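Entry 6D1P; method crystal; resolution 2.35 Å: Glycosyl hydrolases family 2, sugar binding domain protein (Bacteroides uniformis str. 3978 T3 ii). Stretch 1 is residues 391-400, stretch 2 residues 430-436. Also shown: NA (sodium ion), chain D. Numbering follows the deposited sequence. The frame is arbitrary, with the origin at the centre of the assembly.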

# COMPACT_ATOMS: atom_id res chain seq x y z
N ARG A 391 -5.26 -10.74 24.13
CA ARG A 391 -4.30 -11.72 23.63
C ARG A 391 -2.84 -11.25 23.69
O ARG A 391 -2.57 -10.05 23.85
CB ARG A 391 -4.62 -12.15 22.19
CG ARG A 391 -5.93 -12.93 22.05
CD ARG A 391 -6.18 -13.39 20.61
NE ARG A 391 -7.42 -14.17 20.57
CZ ARG A 391 -7.93 -14.73 19.47
NH1 ARG A 391 -7.32 -14.60 18.29
NH2 ARG A 391 -9.06 -15.44 19.57
N GLY A 392 -1.92 -12.22 23.65
CA GLY A 392 -0.52 -11.99 23.33
C GLY A 392 0.44 -12.09 24.49
O GLY A 392 1.65 -12.28 24.25
N GLY A 393 -0.03 -11.98 25.72
CA GLY A 393 0.84 -11.99 26.87
C GLY A 393 0.82 -10.66 27.59
O GLY A 393 -0.24 -10.15 27.95
N LEU A 394 2.00 -10.07 27.78
CA LEU A 394 2.11 -8.85 28.57
C LEU A 394 3.43 -8.19 28.24
O LEU A 394 4.48 -8.85 28.21
CB LEU A 394 2.02 -9.17 30.07
CG LEU A 394 2.30 -8.04 31.07
CD1 LEU A 394 1.19 -6.99 31.07
CD2 LEU A 394 2.49 -8.61 32.46
N GLY A 395 3.39 -6.88 27.96
CA GLY A 395 4.55 -6.14 27.53
C GLY A 395 5.21 -5.36 28.65
O GLY A 395 4.95 -5.57 29.84
N GLY A 396 6.06 -4.41 28.24
CA GLY A 396 6.85 -3.60 29.15
C GLY A 396 6.06 -2.49 29.81
O GLY A 396 4.83 -2.55 29.92
N GLU A 397 6.79 -1.47 30.27
CA GLU A 397 6.15 -0.42 31.07
C GLU A 397 5.20 0.41 30.24
O GLU A 397 4.18 0.90 30.73
CB GLU A 397 7.20 0.49 31.72
CG GLU A 397 7.63 0.03 33.09
CD GLU A 397 6.45 -0.33 34.02
OE1 GLU A 397 5.59 0.54 34.28
OE2 GLU A 397 6.39 -1.49 34.48
N SER A 398 5.56 0.63 28.98
CA SER A 398 4.74 1.46 28.12
C SER A 398 3.43 0.77 27.81
O SER A 398 2.36 1.39 27.83
CB SER A 398 5.54 1.77 26.85
OG SER A 398 4.95 2.86 26.18
N TYR A 399 3.52 -0.53 27.52
CA TYR A 399 2.36 -1.38 27.35
C TYR A 399 1.47 -1.34 28.59
O TYR A 399 0.25 -1.12 28.49
CB TYR A 399 2.88 -2.78 27.01
CG TYR A 399 1.92 -3.95 26.84
CD1 TYR A 399 1.88 -4.65 25.64
CD2 TYR A 399 1.14 -4.41 27.90
CE1 TYR A 399 1.08 -5.75 25.48
CE2 TYR A 399 0.31 -5.52 27.74
CZ TYR A 399 0.30 -6.18 26.53
OH TYR A 399 -0.49 -7.28 26.33
N LYS A 400 2.05 -1.53 29.78
CA LYS A 400 1.24 -1.55 31.01
C LYS A 400 0.61 -0.19 31.28
O LYS A 400 -0.53 -0.10 31.74
CB LYS A 400 2.08 -1.97 32.22
CG LYS A 400 2.56 -3.41 32.23
CD LYS A 400 3.61 -3.63 33.33
CE LYS A 400 4.75 -4.55 32.87
NZ LYS A 400 5.07 -5.62 33.88
N ASP A 430 -4.85 -15.61 28.36
CA ASP A 430 -4.09 -16.85 28.39
C ASP A 430 -3.51 -17.22 27.02
O ASP A 430 -2.93 -18.30 26.89
CB ASP A 430 -4.98 -17.98 28.89
CG ASP A 430 -6.20 -18.19 28.00
OD1 ASP A 430 -6.35 -17.45 26.99
OD2 ASP A 430 -7.00 -19.10 28.32
N TRP A 431 -3.69 -16.37 26.00
CA TRP A 431 -3.20 -16.67 24.66
C TRP A 431 -1.80 -16.08 24.47
O TRP A 431 -1.67 -14.85 24.40
CB TRP A 431 -4.16 -16.12 23.62
CG TRP A 431 -4.05 -16.75 22.29
CD1 TRP A 431 -2.90 -16.98 21.60
CD2 TRP A 431 -5.12 -17.21 21.45
NE1 TRP A 431 -3.18 -17.59 20.40
CE2 TRP A 431 -4.54 -17.74 20.28
CE3 TRP A 431 -6.51 -17.24 21.59
CZ2 TRP A 431 -5.30 -18.28 19.24
CZ3 TRP A 431 -7.26 -17.80 20.56
CH2 TRP A 431 -6.65 -18.32 19.41
N PRO A 432 -0.75 -16.88 24.43
CA PRO A 432 0.62 -16.36 24.29
C PRO A 432 1.04 -16.13 22.84
O PRO A 432 0.42 -16.61 21.91
CB PRO A 432 1.47 -17.48 24.90
CG PRO A 432 0.72 -18.70 24.61
CD PRO A 432 -0.75 -18.32 24.75
N GLY A 433 2.16 -15.42 22.68
CA GLY A 433 2.83 -15.43 21.39
C GLY A 433 3.50 -14.15 20.94
O GLY A 433 4.40 -14.17 20.09
N ASP A 434 3.08 -13.01 21.50
CA ASP A 434 3.66 -11.75 21.07
C ASP A 434 5.06 -11.52 21.65
O ASP A 434 5.77 -10.66 21.14
CB ASP A 434 2.73 -10.59 21.43
CG ASP A 434 1.78 -10.24 20.30
OD1 ASP A 434 1.69 -11.04 19.33
OD2 ASP A 434 1.14 -9.17 20.37
N PHE A 435 5.45 -12.24 22.70
CA PHE A 435 6.79 -12.13 23.27
C PHE A 435 7.39 -13.52 23.44
O PHE A 435 6.68 -14.53 23.39
CB PHE A 435 6.78 -11.37 24.60
CG PHE A 435 6.06 -10.05 24.53
CD1 PHE A 435 4.70 -9.97 24.80
CD2 PHE A 435 6.73 -8.89 24.13
CE1 PHE A 435 4.01 -8.77 24.72
CE2 PHE A 435 6.06 -7.68 24.04
CZ PHE A 435 4.69 -7.62 24.34
N GLN A 436 8.73 -13.56 23.58
CA GLN A 436 9.43 -14.81 23.83
C GLN A 436 9.08 -15.43 25.17
O GLN A 436 9.21 -16.65 25.35
CB GLN A 436 10.94 -14.58 23.76
CG GLN A 436 11.36 -13.78 22.54
CD GLN A 436 12.86 -13.56 22.45
OE1 GLN A 436 13.63 -14.51 22.25
NE2 GLN A 436 13.28 -12.31 22.61
NA NA D . 7.39 -8.59 20.53
O HOH W 1 3.71 -13.90 24.65
O HOH W 2 9.80 -8.23 22.14

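Contact between residues 430-436 and residues 391-400 of one chain, followed along the later stretch. Asp430 stands at a corner of the chain and makes no contact with the earlier stretch. Trp431 opens the contact. Its CA-to-CB bond points toward the other stretch, and the Arg391 guanidinium lies over one face of its indole: Arg391 CZ sits 3.8 Å from the centroid of the six-membered ring, 30° off the ring normal, a cation-pi arrangement in which Arg391 NH2 comes to 3.1 Å from Trp431 CZ3. The Arg391 CA-to-CB bond points sideways, but the extended side chain (chi1 m, chi2 and chi3 t) brings its end nearer to Trp431. The Trp431 carbonyl then accepts a short hydrogen bond from the backbone, Gly392 N to Trp431 O, 2.7 Å. Pro432, whose nitrogen carries no hydrogen to donate, runs alongside Gly392 with the CA atoms 4.6 Å apart. At Gly433 a water mediates: it accepts from Gly433 N (2.9 Å) and Phe435 N (3.1 Å) and donates to Gly392 O (2.7 Å). Asp434 adds a direct link to the same carbonyl, Asp434 N to Gly392 O, 3.2 Å, while Asp434 O binds the sodium ion NA at 2.7 Å. Gly392 has little room on this side: an ideal CB would lie 3.1 Å from Asp434 OD2, and its backbone angles by themselves call for glycine. Phe435 (chi1 m) closes the contact, its CA-to-CB bond pointing toward the other stretch. Leu394 O lies over one face of its ring, 3.5 Å from Phe435 CE1, and Gly395 CA approaches Phe435 CZ to 3.5 Å. Tyr399 CE1 meets the ring edge, 4.2 Å from Phe435 CZ, an apolar contact from the first helical turn. Gln436 is out of reach.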